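Local structure of O-phospho-L-seryl-tRNA:Cys-tRNA synthase (Methanocaldococcus jannaschii DSM 2661, 5X6B) at residues I56-G64 with K391-Q401. The protein probably converts O-phosphoseryl-tRNA(Cys) to cysteinyl-tRNA(Cys) with the help of pyridoxal phosphate, in a tRNA-dependent route to cysteine. Sequence-based numbering, arbitrary orientation.
Sequences INLNPIQRG and KMSVYGLEWEQ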
loop_
_atom_site.group_PDB
_atom_site.type_symbol
_atom_site.label_atom_id
_atom_site.label_comp_id
_atom_site.label_asym_id
_atom_site.label_seq_id
_atom_site.Cartn_x
_atom_site.Cartn_y
_atom_site.Cartn_z
ATOM N N ILE B 56 -14.051 5.754 -16.880
ATOM C CA ILE B 56 -12.733 5.455 -17.412
ATOM C C ILE B 56 -11.861 6.678 -17.165
ATOM O O ILE B 56 -12.215 7.797 -17.555
ATOM C CB ILE B 56 -12.765 5.124 -18.916
ATOM C CG1 ILE B 56 -13.607 3.876 -19.177
ATOM C CG2 ILE B 56 -11.356 4.928 -19.445
ATOM C CD1 ILE B 56 -13.741 3.540 -20.641
ATOM N N ASN B 57 -10.735 6.469 -16.494
ATOM C CA ASN B 57 -9.803 7.551 -16.221
ATOM C C ASN B 57 -8.719 7.598 -17.287
ATOM O O ASN B 57 -7.967 6.636 -17.459
ATOM C CB ASN B 57 -9.177 7.388 -14.833
ATOM C CG ASN B 57 -8.498 8.652 -14.349
ATOM O OD1 ASN B 57 -8.143 9.523 -15.143
ATOM N ND2 ASN B 57 -8.311 8.759 -13.040
ATOM N N LEU B 58 -8.638 8.721 -17.994
ATOM C CA LEU B 58 -7.673 8.874 -19.079
ATOM C C LEU B 58 -6.402 9.605 -18.651
ATOM O O LEU B 58 -5.519 9.843 -19.475
ATOM C CB LEU B 58 -8.314 9.614 -20.253
ATOM C CG LEU B 58 -9.438 8.873 -20.981
ATOM C CD1 LEU B 58 -9.956 9.698 -22.148
ATOM C CD2 LEU B 58 -8.965 7.501 -21.450
ATOM N N ASN B 59 -6.309 9.959 -17.371
ATOM C CA ASN B 59 -5.140 10.672 -16.856
ATOM C C ASN B 59 -3.879 9.809 -16.911
ATOM O O ASN B 59 -3.812 8.753 -16.282
ATOM C CB ASN B 59 -5.400 11.139 -15.425
ATOM C CG ASN B 59 -4.430 12.210 -14.974
ATOM O OD1 ASN B 59 -3.261 12.215 -15.364
ATOM N ND2 ASN B 59 -4.914 13.128 -14.147
ATOM N N PRO B 60 -2.874 10.256 -17.678
ATOM C CA PRO B 60 -1.645 9.484 -17.905
ATOM C C PRO B 60 -0.853 9.160 -16.640
ATOM O O PRO B 60 -0.169 8.133 -16.616
ATOM C CB PRO B 60 -0.832 10.392 -18.823
ATOM C CG PRO B 60 -1.854 11.200 -19.537
ATOM C CD PRO B 60 -2.938 11.451 -18.537
ATOM N N ILE B 61 -0.933 10.010 -15.618
ATOM C CA ILE B 61 -0.230 9.736 -14.366
ATOM C C ILE B 61 -0.948 8.636 -13.583
ATOM O O ILE B 61 -0.394 8.048 -12.653
ATOM C CB ILE B 61 -0.101 11.002 -13.484
ATOM C CG1 ILE B 61 -1.430 11.341 -12.809
ATOM C CG2 ILE B 61 0.400 12.184 -14.300
ATOM C CD1 ILE B 61 -1.296 12.365 -11.704
ATOM N N GLN B 62 -2.179 8.348 -13.993
ATOM C CA GLN B 62 -3.033 7.410 -13.286
ATOM C C GLN B 62 -3.011 6.002 -13.899
ATOM O O GLN B 62 -3.157 5.009 -13.183
ATOM C CB GLN B 62 -4.464 7.949 -13.261
ATOM C CG GLN B 62 -5.371 7.250 -12.273
ATOM C CD GLN B 62 -4.850 7.352 -10.858
ATOM O OE1 GLN B 62 -4.681 8.451 -10.321
ATOM N NE2 GLN B 62 -4.581 6.202 -10.245
ATOM N N ARG B 63 -2.811 5.923 -15.215
ATOM C CA ARG B 63 -2.977 4.666 -15.955
ATOM C C ARG B 63 -2.088 3.530 -15.470
ATOM O O ARG B 63 -2.524 2.385 -15.407
ATOM C CB ARG B 63 -2.714 4.877 -17.451
ATOM C CG ARG B 63 -3.675 5.827 -18.159
ATOM C CD ARG B 63 -5.117 5.494 -17.846
ATOM N NE ARG B 63 -5.376 4.066 -17.968
ATOM C CZ ARG B 63 -6.459 3.466 -17.494
ATOM N NH1 ARG B 63 -7.395 4.178 -16.873
ATOM N NH2 ARG B 63 -6.601 2.158 -17.641
ATOM N N GLY B 64 -0.840 3.839 -15.139
ATOM C CA GLY B 64 0.108 2.805 -14.770
ATOM C C GLY B 64 0.107 2.510 -13.286
ATOM O O GLY B 64 0.944 1.749 -12.797
ATOM N N LYS B 391 -4.260 15.914 -22.742
ATOM C CA LYS B 391 -3.357 14.802 -22.480
ATOM C C LYS B 391 -4.164 13.583 -22.044
ATOM O O LYS B 391 -5.047 13.681 -21.193
ATOM C CB LYS B 391 -2.324 15.169 -21.413
ATOM C CG LYS B 391 -1.295 16.184 -21.880
ATOM C CD LYS B 391 -0.432 16.686 -20.734
ATOM C CE LYS B 391 0.318 15.555 -20.061
ATOM N NZ LYS B 391 1.226 16.081 -18.999
ATOM N N MET B 392 -3.862 12.436 -22.640
ATOM C CA MET B 392 -4.564 11.209 -22.311
ATOM C C MET B 392 -3.679 9.985 -22.484
ATOM O O MET B 392 -2.640 10.032 -23.143
ATOM C CB MET B 392 -5.819 11.065 -23.172
ATOM C CG MET B 392 -5.581 11.303 -24.648
ATOM S SD MET B 392 -7.053 11.004 -25.642
ATOM C CE MET B 392 -7.184 9.227 -25.514
ATOM N N SER B 393 -4.103 8.890 -21.872
ATOM C CA SER B 393 -3.459 7.606 -22.057
ATOM C C SER B 393 -4.531 6.536 -21.931
ATOM O O SER B 393 -5.451 6.663 -21.120
ATOM C CB SER B 393 -2.340 7.401 -21.037
ATOM O OG SER B 393 -1.673 6.165 -21.234
ATOM N N VAL B 394 -4.439 5.502 -22.757
ATOM C CA VAL B 394 -5.376 4.390 -22.671
ATOM C C VAL B 394 -4.612 3.165 -22.208
ATOM O O VAL B 394 -5.083 2.036 -22.340
ATOM C CB VAL B 394 -6.087 4.105 -24.016
ATOM C CG1 VAL B 394 -6.857 5.338 -24.477
ATOM C CG2 VAL B 394 -5.087 3.644 -25.084
ATOM N N TYR B 395 -3.426 3.401 -21.659
ATOM C CA TYR B 395 -2.620 2.322 -21.112
ATOM C C TYR B 395 -3.420 1.495 -20.116
ATOM O O TYR B 395 -4.122 2.037 -19.261
ATOM C CB TYR B 395 -1.362 2.860 -20.432
ATOM C CG TYR B 395 -0.483 1.757 -19.889
ATOM C CD1 TYR B 395 0.504 1.186 -20.676
ATOM C CD2 TYR B 395 -0.659 1.267 -18.599
ATOM C CE1 TYR B 395 1.296 0.164 -20.193
ATOM C CE2 TYR B 395 0.129 0.244 -18.108
ATOM C CZ TYR B 395 1.103 -0.301 -18.912
ATOM O OH TYR B 395 1.898 -1.312 -18.434
ATOM N N GLY B 396 -3.309 0.176 -20.234
ATOM C CA GLY B 396 -3.948 -0.716 -19.289
ATOM C C GLY B 396 -5.429 -0.937 -19.532
ATOM O O GLY B 396 -6.034 -1.812 -18.913
ATOM N N LEU B 397 -6.022 -0.149 -20.425
ATOM C CA LEU B 397 -7.426 -0.342 -20.777
ATOM C C LEU B 397 -7.640 -1.592 -21.631
ATOM O O LEU B 397 -6.770 -1.979 -22.416
ATOM C CB LEU B 397 -7.970 0.873 -21.519
ATOM C CG LEU B 397 -8.225 2.129 -20.695
ATOM C CD1 LEU B 397 -8.761 3.243 -21.587
ATOM C CD2 LEU B 397 -9.194 1.826 -19.573
ATOM N N GLU B 398 -8.799 -2.221 -21.467
ATOM C CA GLU B 398 -9.222 -3.281 -22.374
ATOM C C GLU B 398 -9.481 -2.664 -23.748
ATOM O O GLU B 398 -9.829 -1.481 -23.844
ATOM C CB GLU B 398 -10.479 -3.987 -21.854
ATOM C CG GLU B 398 -10.353 -4.584 -20.455
ATOM C CD GLU B 398 -9.468 -5.816 -20.411
ATOM O OE1 GLU B 398 -9.564 -6.650 -21.334
ATOM O OE2 GLU B 398 -8.680 -5.957 -19.450
ATOM N N TRP B 399 -9.306 -3.454 -24.805
ATOM C CA TRP B 399 -9.519 -2.970 -26.169
ATOM C C TRP B 399 -10.939 -2.463 -26.401
ATOM O O TRP B 399 -11.148 -1.508 -27.155
ATOM C CB TRP B 399 -9.182 -4.061 -27.185
ATOM C CG TRP B 399 -7.771 -3.954 -27.683
ATOM C CD1 TRP B 399 -6.710 -4.748 -27.341
ATOM C CD2 TRP B 399 -7.264 -2.978 -28.597
ATOM N NE1 TRP B 399 -5.582 -4.336 -28.002
ATOM C CE2 TRP B 399 -5.894 -3.247 -28.781
ATOM C CE3 TRP B 399 -7.838 -1.907 -29.292
ATOM C CZ2 TRP B 399 -5.082 -2.480 -29.620
ATOM C CZ3 TRP B 399 -7.032 -1.141 -30.129
ATOM C CH2 TRP B 399 -5.670 -1.434 -30.284
ATOM N N GLU B 400 -11.911 -3.090 -25.745
ATOM C CA GLU B 400 -13.289 -2.621 -25.824
ATOM C C GLU B 400 -13.401 -1.220 -25.236
ATOM O O GLU B 400 -14.097 -0.361 -25.775
ATOM C CB GLU B 400 -14.226 -3.581 -25.099
ATOM C CG GLU B 400 -15.704 -3.225 -25.226
ATOM C CD GLU B 400 -16.616 -4.313 -24.685
ATOM O OE1 GLU B 400 -16.126 -5.433 -24.418
ATOM O OE2 GLU B 400 -17.824 -4.043 -24.519
ATOM N N GLN B 401 -12.696 -0.990 -24.135
ATOM C CA GLN B 401 -12.693 0.323 -23.506
ATOM C C GLN B 401 -12.005 1.344 -24.405
ATOM O O GLN B 401 -12.428 2.497 -24.488
ATOM C CB GLN B 401 -12.017 0.256 -22.139
ATOM C CG GLN B 401 -12.812 -0.541 -21.130
ATOM C CD GLN B 401 -12.063 -0.761 -19.840
ATOM O OE1 GLN B 401 -10.897 -1.154 -19.844
ATOM N NE2 GLN B 401 -12.729 -0.504 -18.721
#
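Arg63 holds a single backbone oxygen, Tyr395 O, with two nitrogens at once. Its guanidinium comes side-on: NE lies 2.7 Å from Tyr395 O, and NH2 also donates to it. The oxygen lies close to the guanidinium plane. The bond from NE is the straighter of the two, at 154°. The third nitrogen turns back to its own segment, and Arg63 NH1 donates to Asn57 O. The guanidinium thus ties the 394-397 turn to the strand residue Asn57, and three bonds fix its rotation. Bends at chi2 and chi3 (-49° and -47°) fold the chain back so that NE reaches Tyr395 O. Arg63 CG rests on Ser393 CB at 3.5 Å. Leu397 lies over one face of the guanidinium, its chain running roughly perpendicular to that of Arg63. The gripped oxygen belongs to a type II beta turn, Val394 to Leu397, with Gly396 at positive phi. This turn links strand 389-392, an outer strand, within this chain, of a three-stranded antiparallel sheet, to the C-terminal helix 399-415. Ser393 OG forms an ST turn with Tyr395 N and also hydrogen-bonds Asp347. Ser393 N donates to Leu58 O at 2.9 Å, and Met392 CA makes a CH-O contact with the same oxygen. Pro60 lies against this backbone, its CG 3.7 Å from Met392 C. Asn59 OD1 accepts from Ile61 N, a capping bond at the start of the weakly bonded helical turn 60-63. At the other end Ile56 CG2 lies 3.8 Å from both Leu397 CD1 and Leu397 CD2. CG2 is anti to the backbone N, while the other branch carries CD1 to Gln401 CB at 4.0 Å. Val405 of helix 399-415 packs on Ile56 and Leu58. Gln401 OE1 accepts from Glu398 N, and Gln401 NE2 hydrogen-bonds the backbone of a chain of another protein.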